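Local coordinates for high-affinity zinc uptake system protein znuA (Streptococcus suis, PDB 3MFQ) that binds a zinc ion and probably delivers metal to an ABC uptake transporter as its solute-binding component, at residues T12-L16 with S253-A257; W106-Y112 with F266-Y270. All coordinates share one frame; numbering follows the deposited sequence.

Contact 1: residues T12-L16 with S253-A257. With ZN (zinc ion), chain D.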
ATOM      1  N   THR A  12       3.700 -10.864  -6.613  1.00 45.39           N
ATOM      2  CA  THR A  12       2.324 -10.866  -6.132  1.00 42.37           C
ATOM      3  C   THR A  12       1.544  -9.623  -6.545  1.00 45.58           C
ATOM      4  O   THR A  12       0.501  -9.725  -7.187  1.00 48.51           O
ATOM      5  CB  THR A  12       2.252 -11.044  -4.599  1.00 42.88           C
ATOM      6  OG1 THR A  12       3.170 -10.145  -3.966  1.00 45.52           O
ATOM      7  CG2 THR A  12       2.615 -12.470  -4.219  1.00 39.59           C
ATOM      8  N   THR A  13       2.053  -8.451  -6.188  1.00 39.20           N
ATOM      9  CA  THR A  13       1.315  -7.216  -6.421  1.00 37.88           C
ATOM     10  C   THR A  13       2.018  -6.287  -7.396  1.00 36.94           C
ATOM     11  O   THR A  13       3.211  -6.427  -7.660  1.00 39.75           O
ATOM     12  CB  THR A  13       1.100  -6.449  -5.118  1.00 35.69           C
ATOM     13  OG1 THR A  13       2.291  -5.722  -4.799  1.00 37.58           O
ATOM     14  CG2 THR A  13       0.766  -7.408  -3.987  1.00 31.72           C
ATOM     15  N   SER A  14       1.263  -5.326  -7.917  1.00 50.74           N
ATOM     16  CA  SER A  14       1.804  -4.332  -8.828  1.00 52.62           C
ATOM     17  C   SER A  14       2.935  -3.550  -8.175  1.00 56.70           C
ATOM     18  O   SER A  14       3.797  -3.003  -8.861  1.00 60.40           O
ATOM     19  CB  SER A  14       0.701  -3.375  -9.273  1.00 55.93           C
ATOM     20  OG  SER A  14       0.046  -2.814  -8.149  1.00 61.54           O
ATOM     21  N   PHE A  15       2.924  -3.489  -6.847  1.00 47.03           N
ATOM     22  CA  PHE A  15       3.996  -2.826  -6.117  1.00 44.37           C
ATOM     23  C   PHE A  15       5.314  -3.452  -6.497  1.00 44.20           C
ATOM     24  O   PHE A  15       6.225  -2.788  -6.984  1.00 47.26           O
ATOM     25  CB  PHE A  15       3.813  -2.988  -4.613  1.00 43.27           C
ATOM     26  CG  PHE A  15       2.655  -2.237  -4.064  1.00 42.80           C
ATOM     27  CD1 PHE A  15       2.753  -0.883  -3.814  1.00 41.30           C
ATOM     28  CD2 PHE A  15       1.466  -2.883  -3.791  1.00 42.36           C
ATOM     29  CE1 PHE A  15       1.684  -0.188  -3.306  1.00 45.95           C
ATOM     30  CE2 PHE A  15       0.393  -2.194  -3.283  1.00 43.10           C
ATOM     31  CZ  PHE A  15       0.500  -0.844  -3.040  1.00 43.88           C
ATOM     32  N   LEU A  16       5.407  -4.750  -6.254  1.00 50.57           N
ATOM     33  CA  LEU A  16       6.626  -5.475  -6.527  1.00 50.73           C
ATOM     34  C   LEU A  16       6.921  -5.409  -8.020  1.00 54.27           C
ATOM     35  O   LEU A  16       8.060  -5.150  -8.418  1.00 56.36           O
ATOM     36  CB  LEU A  16       6.505  -6.909  -6.013  1.00 51.19           C
ATOM     37  CG  LEU A  16       6.017  -6.928  -4.558  1.00 55.90           C
ATOM     38  CD1 LEU A  16       6.019  -8.332  -3.984  1.00 58.38           C
ATOM     39  CD2 LEU A  16       6.853  -5.990  -3.696  1.00 49.43           C
ATOM     40  N   SER A 253      -4.189   2.217  -1.968  1.00 45.86           N
ATOM     41  CA  SER A 253      -3.731   1.638  -0.716  1.00 44.02           C
ATOM     42  C   SER A 253      -3.126   0.263  -0.949  1.00 45.40           C
ATOM     43  O   SER A 253      -1.988   0.003  -0.565  1.00 46.49           O
ATOM     44  CB  SER A 253      -4.882   1.536   0.286  1.00 43.06           C
ATOM     45  OG  SER A 253      -5.782   0.504  -0.079  1.00 46.45           O
ATOM     46  N   ASP A 254      -3.893  -0.611  -1.592  1.00 48.46           N
ATOM     47  CA  ASP A 254      -3.489  -1.998  -1.758  1.00 49.03           C
ATOM     48  C   ASP A 254      -3.106  -2.333  -3.191  1.00 48.11           C
ATOM     49  O   ASP A 254      -3.073  -3.501  -3.568  1.00 48.74           O
ATOM     50  CB  ASP A 254      -4.604  -2.931  -1.288  1.00 49.11           C
ATOM     51  CG  ASP A 254      -4.877  -2.806   0.195  1.00 54.12           C
ATOM     52  OD1 ASP A 254      -3.990  -2.313   0.922  1.00 50.24           O
ATOM     53  OD2 ASP A 254      -5.977  -3.202   0.634  1.00 56.61           O
ATOM     54  N   SER A 255      -2.812  -1.312  -3.986  1.00 34.41           N
ATOM     55  CA  SER A 255      -2.439  -1.536  -5.374  1.00 37.43           C
ATOM     56  C   SER A 255      -1.986  -0.264  -6.069  1.00 39.51           C
ATOM     57  O   SER A 255      -2.423   0.831  -5.727  1.00 42.68           O
ATOM     58  CB  SER A 255      -3.612  -2.138  -6.151  1.00 42.00           C
ATOM     59  OG  SER A 255      -3.291  -2.288  -7.524  1.00 39.23           O
ATOM     60  N   LEU A 256      -1.102  -0.424  -7.048  1.00 29.29           N
ATOM     61  CA  LEU A 256      -0.747   0.658  -7.951  1.00 33.24           C
ATOM     62  C   LEU A 256      -1.845   0.807  -8.990  1.00 37.96           C
ATOM     63  O   LEU A 256      -2.881   0.147  -8.907  1.00 37.26           O
ATOM     64  CB  LEU A 256       0.575   0.354  -8.651  1.00 33.94           C
ATOM     65  CG  LEU A 256       1.855   0.848  -7.978  1.00 34.37           C
ATOM     66  CD1 LEU A 256       1.726   0.812  -6.468  1.00 32.05           C
ATOM     67  CD2 LEU A 256       3.051   0.035  -8.447  1.00 29.85           C
ATOM     68  N   ALA A 257      -1.615   1.670  -9.972  1.00 48.23           N
ATOM     69  CA  ALA A 257      -2.555   1.834 -11.073  1.00 55.81           C
ATOM     70  C   ALA A 257      -2.135   0.966 -12.256  1.00 58.87           C
ATOM     71  O   ALA A 257      -0.955   0.649 -12.407  1.00 57.74           O
ATOM     72  CB  ALA A 257      -2.646   3.292 -11.485  1.00 61.19           C
TER
HETATM   73 ZN    ZN D 401      -5.293  -2.861   2.859  1.00 48.28          ZN
HETATM   74  O   HOH W   1      -1.621  -5.122  -8.017  1.00 27.47           O

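Contact 2: residues W106-Y112 with F266-Y270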
ATOM      1  N   TRP A 106       4.544  -0.064   3.148  1.00 42.52           N
ATOM      2  CA  TRP A 106       5.158   0.631   2.014  1.00 42.14           C
ATOM      3  C   TRP A 106       5.003   2.154   2.032  1.00 41.26           C
ATOM      4  O   TRP A 106       5.711   2.858   1.311  1.00 41.03           O
ATOM      5  CB  TRP A 106       4.657   0.055   0.684  1.00 39.25           C
ATOM      6  CG  TRP A 106       3.174  -0.069   0.606  1.00 38.90           C
ATOM      7  CD1 TRP A 106       2.294   0.879   0.180  1.00 40.09           C
ATOM      8  CD2 TRP A 106       2.394  -1.211   0.965  1.00 38.95           C
ATOM      9  NE1 TRP A 106       1.010   0.400   0.251  1.00 39.50           N
ATOM     10  CE2 TRP A 106       1.043  -0.883   0.730  1.00 39.87           C
ATOM     11  CE3 TRP A 106       2.703  -2.479   1.460  1.00 37.53           C
ATOM     12  CZ2 TRP A 106       0.006  -1.777   0.975  1.00 39.71           C
ATOM     13  CZ3 TRP A 106       1.671  -3.364   1.702  1.00 40.98           C
ATOM     14  CH2 TRP A 106       0.339  -3.009   1.460  1.00 39.25           C
ATOM     15  N   PHE A 107       4.084   2.663   2.849  1.00 38.35           N
ATOM     16  CA  PHE A 107       3.915   4.108   2.977  1.00 34.63           C
ATOM     17  C   PHE A 107       4.931   4.703   3.948  1.00 36.42           C
ATOM     18  O   PHE A 107       5.080   5.920   4.039  1.00 36.43           O
ATOM     19  CB  PHE A 107       2.486   4.460   3.393  1.00 34.54           C
ATOM     20  CG  PHE A 107       1.461   4.182   2.332  1.00 36.23           C
ATOM     21  CD1 PHE A 107       1.496   4.856   1.123  1.00 36.54           C
ATOM     22  CD2 PHE A 107       0.456   3.254   2.546  1.00 36.41           C
ATOM     23  CE1 PHE A 107       0.553   4.604   0.142  1.00 34.91           C
ATOM     24  CE2 PHE A 107      -0.491   2.999   1.568  1.00 36.50           C
ATOM     25  CZ  PHE A 107      -0.442   3.674   0.367  1.00 36.04           C
ATOM     26  N   SER A 108       5.626   3.840   4.679  1.00 49.39           N
ATOM     27  CA  SER A 108       6.779   4.266   5.455  1.00 48.50           C
ATOM     28  C   SER A 108       8.008   4.124   4.575  1.00 48.21           C
ATOM     29  O   SER A 108       8.657   3.080   4.567  1.00 49.77           O
ATOM     30  CB  SER A 108       6.938   3.418   6.718  1.00 50.15           C
ATOM     31  OG  SER A 108       8.128   3.759   7.417  1.00 47.86           O
ATOM     32  N   ILE A 109       8.315   5.175   3.823  1.00 43.03           N
ATOM     33  CA  ILE A 109       9.425   5.148   2.875  1.00 43.62           C
ATOM     34  C   ILE A 109      10.663   4.412   3.394  1.00 42.88           C
ATOM     35  O   ILE A 109      11.278   3.642   2.656  1.00 47.93           O
ATOM     36  CB  ILE A 109       9.796   6.564   2.395  1.00 45.66           C
ATOM     37  CG1 ILE A 109       8.678   7.122   1.513  1.00 46.34           C
ATOM     38  CG2 ILE A 109      11.109   6.545   1.634  1.00 42.27           C
ATOM     39  CD1 ILE A 109       8.980   8.476   0.926  1.00 50.87           C
ATOM     40  N   PRO A 110      11.037   4.640   4.661  1.00 35.82           N
ATOM     41  CA  PRO A 110      12.163   3.880   5.210  1.00 37.20           C
ATOM     42  C   PRO A 110      11.945   2.373   5.070  1.00 40.30           C
ATOM     43  O   PRO A 110      12.830   1.653   4.604  1.00 41.10           O
ATOM     44  CB  PRO A 110      12.158   4.278   6.686  1.00 35.87           C
ATOM     45  CG  PRO A 110      11.574   5.638   6.698  1.00 36.34           C
ATOM     46  CD  PRO A 110      10.539   5.650   5.612  1.00 41.52           C
ATOM     47  N   LEU A 111      10.769   1.910   5.474  1.00 38.79           N
ATOM     48  CA  LEU A 111      10.422   0.499   5.367  1.00 35.88           C
ATOM     49  C   LEU A 111      10.454   0.018   3.923  1.00 36.90           C
ATOM     50  O   LEU A 111      10.899  -1.092   3.643  1.00 39.73           O
ATOM     51  CB  LEU A 111       9.044   0.246   5.978  1.00 35.84           C
ATOM     52  CG  LEU A 111       9.051  -0.171   7.449  1.00 37.83           C
ATOM     53  CD1 LEU A 111      10.202   0.482   8.193  1.00 38.95           C
ATOM     54  CD2 LEU A 111       7.719   0.145   8.111  1.00 37.35           C
ATOM     55  N   TYR A 112       9.983   0.857   3.007  1.00 32.91           N
ATOM     56  CA  TYR A 112       9.973   0.494   1.598  1.00 31.29           C
ATOM     57  C   TYR A 112      11.395   0.404   1.053  1.00 33.18           C
ATOM     58  O   TYR A 112      11.723  -0.510   0.299  1.00 34.57           O
ATOM     59  CB  TYR A 112       9.141   1.485   0.784  1.00 33.05           C
ATOM     60  CG  TYR A 112       8.781   0.981  -0.598  1.00 33.84           C
ATOM     61  CD1 TYR A 112       7.813   0.001  -0.769  1.00 32.28           C
ATOM     62  CD2 TYR A 112       9.406   1.489  -1.730  1.00 33.85           C
ATOM     63  CE1 TYR A 112       7.480  -0.462  -2.027  1.00 33.39           C
ATOM     64  CE2 TYR A 112       9.078   1.033  -2.993  1.00 35.66           C
ATOM     65  CZ  TYR A 112       8.114   0.056  -3.135  1.00 36.52           C
ATOM     66  OH  TYR A 112       7.780  -0.405  -4.389  1.00 36.62           O
ATOM     67  N   PHE A 266       5.401   3.267  -8.348  1.00 56.31           N
ATOM     68  CA  PHE A 266       5.259   3.465  -6.911  1.00 51.66           C
ATOM     69  C   PHE A 266       5.384   4.931  -6.516  1.00 52.30           C
ATOM     70  O   PHE A 266       4.515   5.475  -5.838  1.00 53.94           O
ATOM     71  CB  PHE A 266       6.288   2.628  -6.150  1.00 49.15           C
ATOM     72  CG  PHE A 266       6.348   2.933  -4.684  1.00 46.65           C
ATOM     73  CD1 PHE A 266       5.447   2.359  -3.805  1.00 46.59           C
ATOM     74  CD2 PHE A 266       7.303   3.803  -4.185  1.00 45.42           C
ATOM     75  CE1 PHE A 266       5.499   2.643  -2.454  1.00 47.19           C
ATOM     76  CE2 PHE A 266       7.361   4.093  -2.836  1.00 48.26           C
ATOM     77  CZ  PHE A 266       6.457   3.512  -1.968  1.00 48.15           C
ATOM     78  N   ILE A 267       6.470   5.565  -6.940  1.00 50.08           N
ATOM     79  CA  ILE A 267       6.714   6.958  -6.593  1.00 49.37           C
ATOM     80  C   ILE A 267       5.609   7.861  -7.126  1.00 54.82           C
ATOM     81  O   ILE A 267       5.223   8.829  -6.474  1.00 56.55           O
ATOM     82  CB  ILE A 267       8.076   7.444  -7.117  1.00 54.35           C
ATOM     83  CG1 ILE A 267       9.210   6.642  -6.478  1.00 48.28           C
ATOM     84  CG2 ILE A 267       8.256   8.926  -6.835  1.00 53.39           C
ATOM     85  CD1 ILE A 267      10.588   7.113  -6.877  1.00 42.30           C
ATOM     86  N   ASP A 268       5.099   7.540  -8.310  1.00 54.17           N
ATOM     87  CA  ASP A 268       4.008   8.309  -8.898  1.00 54.20           C
ATOM     88  C   ASP A 268       2.705   8.066  -8.148  1.00 51.94           C
ATOM     89  O   ASP A 268       1.947   8.996  -7.882  1.00 53.33           O
ATOM     90  CB  ASP A 268       3.853   7.985 -10.384  1.00 62.84           C
ATOM     91  CG  ASP A 268       5.001   8.523 -11.219  1.00 65.77           C
ATOM     92  OD1 ASP A 268       5.797   9.327 -10.689  1.00 59.37           O
ATOM     93  OD2 ASP A 268       5.109   8.145 -12.403  1.00 68.92           O
ATOM     94  N   MET A 269       2.450   6.809  -7.800  1.00 46.82           N
ATOM     95  CA  MET A 269       1.293   6.473  -6.986  1.00 44.17           C
ATOM     96  C   MET A 269       1.348   7.255  -5.683  1.00 42.74           C
ATOM     97  O   MET A 269       0.325   7.683  -5.156  1.00 46.56           O
ATOM     98  CB  MET A 269       1.256   4.971  -6.701  1.00 45.76           C
ATOM     99  CG  MET A 269       0.185   4.541  -5.710  1.00 45.42           C
ATOM    100  SD  MET A 269       0.658   4.784  -3.986  1.00 49.32           S
ATOM    101  CE  MET A 269       1.995   3.604  -3.829  1.00 40.65           C
ATOM    102  N   TYR A 270       2.555   7.441  -5.169  1.00 53.52           N
ATOM    103  CA  TYR A 270       2.748   8.152  -3.915  1.00 53.64           C
ATOM    104  C   TYR A 270       2.397   9.625  -4.059  1.00 56.31           C
ATOM    105  O   TYR A 270       1.627  10.176  -3.270  1.00 57.17           O
ATOM    106  CB  TYR A 270       4.199   8.027  -3.468  1.00 55.21           C
ATOM    107  CG  TYR A 270       4.368   7.835  -1.988  1.00 53.23           C
ATOM    108  CD1 TYR A 270       3.984   8.821  -1.093  1.00 50.00           C
ATOM    109  CD2 TYR A 270       4.923   6.666  -1.481  1.00 48.98           C
ATOM    110  CE1 TYR A 270       4.140   8.646   0.257  1.00 48.27           C
ATOM    111  CE2 TYR A 270       5.084   6.487  -0.124  1.00 48.38           C
ATOM    112  CZ  TYR A 270       4.690   7.482   0.741  1.00 49.70           C
ATOM    113  OH  TYR A 270       4.843   7.323   2.098  1.00 49.85           O
TER

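Contact 1: residues T12-L16 with S253-A257
The hydroxyl of S14 meets the backbone of L256, and this polar link joins the first residue of helix 14-24 to the loop that carries the metal ligand D254. L256 N donates to S14 OG at 2.9 Å with an N-H...O angle of 156°. A chi1 of 54° sets the hydroxyl between the backbone N and the carbonyl carbon of S14, facing L256 N. A second link runs through water: S14 N donates to water 1, which in turn gives a weak bond to S255 OG. That serine hydroxyl also donates to L256 O at 2.8 Å and is joined to G37 N, with the water a weak third partner.

The ring of F15 packs on the main chain of the loop. L256 N lies over one face of it, while S253 O and the carbonyl carbon of D254 stand at the ring edge. The apolar pair is L256 CD1 beside F15 CD1, at 3.3 Å.

Metal coordination occupies the other end of the D254 side chain. D254 OD1 and OD2 both hold the zinc ion, each at 2.4 Å, and H41, H104 and H170 complete the site. The chemistry implies a buried loop held to the helix start by one direct hydrogen bond, a water and the F15 ring, which probably helps to keep D254 directed at zinc.

Contact 2: residues W106-Y112 with F266-Y270
F266 and Y112 lie face to face, and the pair opens an aromatic interface between two helix starts. Their ring centroids are 3.7 Å apart and the planes differ by 7°. The stack is offset, with F266 CZ over the centre of the Y112 ring, and the two side chains run past each other in opposite directions. Both reach across with CG anti to the backbone N. At its edge the F266 ring also meets the peptide oxygen of W106, CZ to O being 3.4 Å, and W106 CB packs against CE1. F266 N is hydrogen-bonded to D18 of helix 14-24.

One turn on, M269 bends at chi2 and chi3 and brings SD alongside F107, 4.1 Å from CE1 of that ring. The sulfur stands obliquely to the ring, a Met-aromatic contact rather than one centred over the face.

Y270 follows with a T-shaped pair: F107 presents its edge to the Y270 face, with centroids 5.8 Å apart and planes at 75°. CG1 of I109 comes up obliquely to the Y270 ring, 4.0 Å from CE2. The edge of the same ring, near its plane, meets the backbone oxygens of W106 and F107.

Y141 of the long helix 131-156 touches both Y112 and F266. Such a buried aromatic seam, bridged by a single long helix, is typical of the two-lobed metal-binding proteins of the ABC uptake family, whose helical linker is thought to limit hinge motion between the lobes.

Overall arrangement
Contacts 1 and 2 have centres 11 Å apart and touch one another in the core, with D254 carrying contact 1 to the zinc. W106 and M269 of contact 2 both reach into contact 1: W106 NE1 lies 3.6 Å from F15 CZ and makes a weak hydrogen bond to S253 O, while M269 CE is 3.8 Å from F15 CE1 and 3.9 Å from L256 CD1. F15 is thus shared by both contacts. In contact 2 the side chain of W106 comes within about 6 Å of the metal and meets the ring of the ligand H104. Along the chain the segments alternate, and both contacts bring in the C-terminal part of the chain.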